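Local coordinates for hydroquinone dioxygenase large subunit (Pseudomonas sp., PDB 4ZXA), which probably catalyses, together with its small subunit, the iron(II)-dependent opening of the hydroquinone ring by dioxygen, at residues P62-L67 against S152-K157; I132-T137 against N158-E163. One frame throughout, in Å; residues are numbered along the deposited sequence.

Contact 1: P62-L67 against S152-K157; sequences PADIFL and SAFGRK
D64, in the first turn of helix 63-75, turns a carboxylate to the phenyl ring of F154 and leans its stem on A153. Its CB lies 3.9 Å from the CB of A153, and its CA is just as near that methyl. The two backbones come close here, CA of D64 to CA of A153 5.2 Å, and a residue as small as alanine suits the spacing. With chi1 at 57°, CG of D64 lies between its own backbone N and carbonyl carbon, and 4.1 Å from CZ of F154. At the tip OD1 sits 3.8 Å from the same CZ, and the carboxylate plane is inclined 54° to the ring. OD1 also accepts from the N of I65, a 2.7 Å bond that reaches it from above the carboxylate plane; OD2 has a weak, long ion pair with R68. P62 is the N-cap residue where strand 55-62, the last of a five-stranded antiparallel sheet, gives way to the helix, and an acidic side chain in this first turn is likely to be favoured by the helix dipole and by the amides that open the helix. The phenyl ring points its rim at that end of the helix, CE1 standing 3.9 Å from the N of A63, which lies near the ring plane. Further along, L67 brings CD1 to within 4.0 Å of the CB of A153, giving that methyl an apolar partner. In the loop, S152 OG accepts from F154 N in an ST turn. The ring also meets Y44 edge-to-face and F250 of the second copy of this subunit.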
loop_
_atom_site.group_PDB
_atom_site.type_symbol
_atom_site.label_atom_id
_atom_site.label_comp_id
_atom_site.label_asym_id
_atom_site.label_seq_id
_atom_site.Cartn_x
_atom_site.Cartn_y
_atom_site.Cartn_z
ATOM N N PRO E 62 5.258 4.046 3.879
ATOM C CA PRO E 62 4.833 5.328 3.287
ATOM C C PRO E 62 4.150 6.199 4.346
ATOM O O PRO E 62 3.309 5.693 5.090
ATOM C CB PRO E 62 3.807 4.907 2.233
ATOM C CG PRO E 62 4.214 3.495 1.869
ATOM C CD PRO E 62 4.733 2.883 3.145
ATOM N N ALA E 63 4.502 7.483 4.391
ATOM C CA ALA E 63 4.145 8.364 5.498
ATOM C C ALA E 63 2.649 8.524 5.691
ATOM O O ALA E 63 2.176 8.647 6.826
ATOM C CB ALA E 63 4.805 9.734 5.322
ATOM N N ASP E 64 1.896 8.552 4.596
ATOM C CA ASP E 64 0.451 8.656 4.747
ATOM C C ASP E 64 -0.126 7.382 5.377
ATOM O O ASP E 64 -0.896 7.462 6.323
ATOM C CB ASP E 64 -0.262 9.034 3.442
ATOM C CG ASP E 64 0.018 8.064 2.306
ATOM O OD1 ASP E 64 0.952 7.238 2.424
ATOM O OD2 ASP E 64 -0.702 8.146 1.276
ATOM N N ILE E 65 0.272 6.217 4.877
ATOM C CA ILE E 65 -0.161 4.946 5.457
ATOM C C ILE E 65 0.178 4.889 6.948
ATOM O O ILE E 65 -0.686 4.565 7.783
ATOM C CB ILE E 65 0.426 3.743 4.671
ATOM C CG1 ILE E 65 -0.142 3.751 3.247
ATOM C CG2 ILE E 65 0.133 2.429 5.350
ATOM C CD1 ILE E 65 0.362 2.630 2.386
ATOM N N PHE E 66 1.418 5.251 7.275
ATOM C CA PHE E 66 1.882 5.252 8.658
ATOM C C PHE E 66 1.057 6.158 9.554
ATOM O O PHE E 66 0.643 5.745 10.638
ATOM C CB PHE E 66 3.342 5.681 8.755
ATOM C CG PHE E 66 3.918 5.529 10.128
ATOM C CD1 PHE E 66 3.889 6.581 11.029
ATOM C CD2 PHE E 66 4.489 4.328 10.520
ATOM C CE1 PHE E 66 4.425 6.442 12.314
ATOM C CE2 PHE E 66 5.035 4.177 11.804
ATOM C CZ PHE E 66 5.005 5.236 12.695
ATOM N N LEU E 67 0.836 7.393 9.114
ATOM C CA LEU E 67 0.082 8.356 9.917
ATOM C C LEU E 67 -1.376 7.957 10.128
ATOM O O LEU E 67 -1.887 8.092 11.239
ATOM C CB LEU E 67 0.163 9.768 9.333
ATOM C CG LEU E 67 1.574 10.346 9.421
ATOM C CD1 LEU E 67 1.692 11.559 8.529
ATOM C CD2 LEU E 67 1.927 10.672 10.881
ATOM N N SER E 152 -1.625 15.997 0.888
ATOM C CA SER E 152 -0.518 15.055 0.929
ATOM C C SER E 152 0.169 15.009 2.293
ATOM O O SER E 152 0.302 16.034 2.963
ATOM C CB SER E 152 0.509 15.426 -0.146
ATOM O OG SER E 152 1.605 14.521 -0.165
ATOM N N ALA E 153 0.624 13.823 2.699
ATOM C CA ALA E 153 1.471 13.723 3.885
ATOM C C ALA E 153 2.940 13.815 3.495
ATOM O O ALA E 153 3.824 13.728 4.357
ATOM C CB ALA E 153 1.211 12.428 4.626
ATOM N N PHE E 154 3.192 13.977 2.196
ATOM C CA PHE E 154 4.554 13.893 1.678
ATOM C C PHE E 154 5.288 15.238 1.693
ATOM O O PHE E 154 4.672 16.306 1.635
ATOM C CB PHE E 154 4.558 13.300 0.270
ATOM C CG PHE E 154 4.117 11.865 0.215
ATOM C CD1 PHE E 154 4.503 10.960 1.197
ATOM C CD2 PHE E 154 3.314 11.418 -0.823
ATOM C CE1 PHE E 154 4.100 9.622 1.135
ATOM C CE2 PHE E 154 2.899 10.090 -0.885
ATOM C CZ PHE E 154 3.299 9.188 0.094
ATOM N N GLY E 155 6.611 15.169 1.797
ATOM C CA GLY E 155 7.458 16.341 1.676
ATOM C C GLY E 155 8.143 16.670 2.986
ATOM O O GLY E 155 8.192 15.849 3.903
ATOM N N ARG E 156 8.663 17.883 3.086
ATOM C CA ARG E 156 9.350 18.292 4.291
ATOM C C ARG E 156 8.375 18.882 5.314
ATOM O O ARG E 156 7.236 19.232 4.981
ATOM C CB ARG E 156 10.489 19.247 3.928
ATOM C CG ARG E 156 11.492 18.564 3.021
ATOM C CD ARG E 156 12.630 19.464 2.584
ATOM N NE ARG E 156 13.623 18.718 1.814
ATOM C CZ ARG E 156 14.560 19.283 1.059
ATOM N NH1 ARG E 156 14.631 20.609 0.970
ATOM N NH2 ARG E 156 15.421 18.525 0.391
ATOM N N LYS E 157 8.806 18.946 6.569
ATOM C CA LYS E 157 7.934 19.462 7.613
ATOM C C LYS E 157 7.302 20.765 7.164
ATOM O O LYS E 157 7.953 21.604 6.544
ATOM C CB LYS E 157 8.699 19.671 8.912
ATOM C CG LYS E 157 7.885 20.398 9.970
ATOM C CD LYS E 157 6.727 19.568 10.486
ATOM C CE LYS E 157 6.032 20.321 11.603
ATOM N NZ LYS E 157 5.286 19.456 12.527
#

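Contact 2: I132-T137 against N158-E163; sequences ILRDWT and NGENLE
L162 lays its CD2 methyl over the centre of the R134 guanidinium, with CD2 of L162 3.6 Å from CZ of R134, while CD1 approaches NH2. The flat, delocalised guanidinium is well suited to take a methyl on its face. R134 gets there with CG anti to its backbone N (chi1 -166°) and a chain extended to NE. E160 comes to the same side chain obliquely: its OE2 stands 3.8 Å from NE of R134, a long salt bridge, with the carboxylate and guanidinium planes nearly perpendicular. Closer to the backbone, T137 leaves helix 122-136 and places CG2 4.1 Å from CB of N161. Its OG1 donates to L133 O at 2.8 Å, and the N of T137 reaches that same oxygen from the opposite face of the carbonyl plane, so this helix end is held twice. A water spans the gap: it donates to R134 O and T137 O and accepts from N161 N at 3.0 Å. With no direct hydrogen bond between the segments, the polar link passes through the water and the charge pair is long, which leaves apolar contact between L162 and the guanidinium as the closest side-chain meeting.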
loop_
_atom_site.group_PDB
_atom_site.type_symbol
_atom_site.label_atom_id
_atom_site.label_comp_id
_atom_site.label_asym_id
_atom_site.label_seq_id
_atom_site.Cartn_x
_atom_site.Cartn_y
_atom_site.Cartn_z
ATOM N N ILE E 132 4.541 12.020 17.937
ATOM C CA ILE E 132 4.896 11.693 16.559
ATOM C C ILE E 132 3.865 12.264 15.570
ATOM O O ILE E 132 4.234 12.923 14.595
ATOM C CB ILE E 132 5.103 10.174 16.355
ATOM C CG1 ILE E 132 6.341 9.698 17.122
ATOM C CG2 ILE E 132 5.253 9.841 14.870
ATOM C CD1 ILE E 132 6.441 8.206 17.242
ATOM N N LEU E 133 2.579 12.034 15.830
ATOM C CA LEU E 133 1.533 12.596 14.977
ATOM C C LEU E 133 1.695 14.108 14.871
ATOM O O LEU E 133 1.666 14.673 13.779
ATOM C CB LEU E 133 0.130 12.258 15.498
ATOM C CG LEU E 133 -0.349 10.810 15.435
ATOM C CD1 LEU E 133 -1.610 10.634 16.296
ATOM C CD2 LEU E 133 -0.604 10.397 13.987
ATOM N N ARG E 134 1.863 14.757 16.015
ATOM C CA ARG E 134 2.008 16.204 16.050
ATOM C C ARG E 134 3.123 16.635 15.118
ATOM O O ARG E 134 2.939 17.511 14.277
ATOM C CB ARG E 134 2.288 16.681 17.478
ATOM C CG ARG E 134 2.134 18.185 17.684
ATOM C CD ARG E 134 2.345 18.579 19.152
ATOM N NE ARG E 134 2.095 20.006 19.371
ATOM C CZ ARG E 134 1.077 20.499 20.078
ATOM N NH1 ARG E 134 0.198 19.689 20.669
ATOM N NH2 ARG E 134 0.943 21.813 20.204
ATOM N N ASP E 135 4.281 15.999 15.253
ATOM C CA ASP E 135 5.441 16.417 14.486
ATOM C C ASP E 135 5.380 16.033 12.993
ATOM O O ASP E 135 5.769 16.823 12.137
ATOM C CB ASP E 135 6.725 15.910 15.140
ATOM C CG ASP E 135 7.976 16.504 14.499
ATOM O OD1 ASP E 135 8.231 17.712 14.702
ATOM O OD2 ASP E 135 8.699 15.768 13.788
ATOM N N TRP E 136 4.883 14.838 12.674
ATOM C CA TRP E 136 4.939 14.346 11.296
ATOM C C TRP E 136 3.712 14.703 10.445
ATOM O O TRP E 136 3.699 14.477 9.221
ATOM C CB TRP E 136 5.169 12.833 11.269
ATOM C CG TRP E 136 6.460 12.414 11.902
ATOM C CD1 TRP E 136 7.400 13.226 12.461
ATOM C CD2 TRP E 136 6.955 11.077 12.034
ATOM N NE1 TRP E 136 8.446 12.480 12.933
ATOM C CE2 TRP E 136 8.197 11.156 12.686
ATOM C CE3 TRP E 136 6.464 9.822 11.659
ATOM C CZ2 TRP E 136 8.960 10.028 12.978
ATOM C CZ3 TRP E 136 7.223 8.703 11.950
ATOM C CH2 TRP E 136 8.455 8.812 12.600
ATOM N N THR E 137 2.691 15.261 11.084
ATOM C CA THR E 137 1.510 15.666 10.347
ATOM C C THR E 137 1.540 17.147 9.984
ATOM O O THR E 137 1.381 18.012 10.835
ATOM C CB THR E 137 0.224 15.360 11.116
ATOM O OG1 THR E 137 0.230 13.986 11.530
ATOM C CG2 THR E 137 -0.986 15.628 10.230
ATOM N N ASN E 158 6.024 20.938 7.462
ATOM C CA ASN E 158 5.325 22.085 6.920
ATOM C C ASN E 158 4.049 22.438 7.680
ATOM O O ASN E 158 2.926 22.195 7.209
ATOM C CB ASN E 158 5.031 21.865 5.441
ATOM C CG ASN E 158 4.488 23.108 4.780
ATOM O OD1 ASN E 158 3.892 23.956 5.445
ATOM N ND2 ASN E 158 4.709 23.241 3.474
ATOM N N GLY E 159 4.233 23.026 8.857
ATOM C CA GLY E 159 3.117 23.371 9.709
ATOM C C GLY E 159 2.624 22.201 10.539
ATOM O O GLY E 159 3.232 21.128 10.587
ATOM N N GLU E 160 1.506 22.425 11.209
ATOM C CA GLU E 160 0.918 21.422 12.066
ATOM C C GLU E 160 -0.537 21.299 11.665
ATOM O O GLU E 160 -1.051 22.129 10.909
ATOM C CB GLU E 160 1.034 21.839 13.539
ATOM C CG GLU E 160 2.381 21.539 14.178
ATOM C CD GLU E 160 2.485 22.045 15.616
ATOM O OE1 GLU E 160 1.598 22.807 16.061
ATOM O OE2 GLU E 160 3.464 21.686 16.306
ATOM N N ASN E 161 -1.201 20.261 12.160
ATOM C CA ASN E 161 -2.643 20.126 11.977
ATOM C C ASN E 161 -3.287 19.638 13.269
ATOM O O ASN E 161 -3.943 18.600 13.286
ATOM C CB ASN E 161 -2.955 19.162 10.836
ATOM C CG ASN E 161 -4.280 19.460 10.175
ATOM O OD1 ASN E 161 -4.668 18.806 9.207
ATOM N ND2 ASN E 161 -4.980 20.464 10.683
ATOM N N LEU E 162 -3.067 20.392 14.347
ATOM C CA LEU E 162 -3.555 20.038 15.678
ATOM C C LEU E 162 -5.055 19.781 15.687
ATOM O O LEU E 162 -5.540 18.893 16.399
ATOM C CB LEU E 162 -3.244 21.155 16.670
ATOM C CG LEU E 162 -1.788 21.613 16.736
ATOM C CD1 LEU E 162 -1.587 22.717 17.778
ATOM C CD2 LEU E 162 -0.919 20.424 17.048
ATOM N N GLU E 163 -5.784 20.567 14.899
ATOM C CA GLU E 163 -7.233 20.458 14.873
ATOM C C GLU E 163 -7.688 19.095 14.366
ATOM O O GLU E 163 -8.760 18.619 14.742
ATOM C CB GLU E 163 -7.868 21.591 14.059
ATOM C CG GLU E 163 -7.627 22.997 14.642
ATOM C CD GLU E 163 -7.994 23.107 16.129
ATOM O OE1 GLU E 163 -7.064 23.115 16.979
ATOM O OE2 GLU E 163 -9.210 23.191 16.446
HETATM O O HOH W 1 0.580 18.267 13.540
#

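Overall arrangement
Contact 1 and contact 2 have centres about 11 Å apart, and their segments interleave along the chain, the loop of contact 1 running straight into N158-E163. K157 ties them: its NZ is 2.7 Å from D135 O, a probable hydrogen bond. Helix 63-75 also packs on helix 122-136, with CE1 of F66 3.6 Å from CZ3 of W136. Contact 1 is the more buried, and its loop carries R156, whose NH1 hydrogen-bonds to the backbone O of A9 and of N7 of the small subunit. Neither contact supplies a residue to the 4-hydroxybenzonitrile pocket or to the cadmium site of H256, N258, E262 and H303; however, helix 63-75 runs directly up to W76, which lines that pocket.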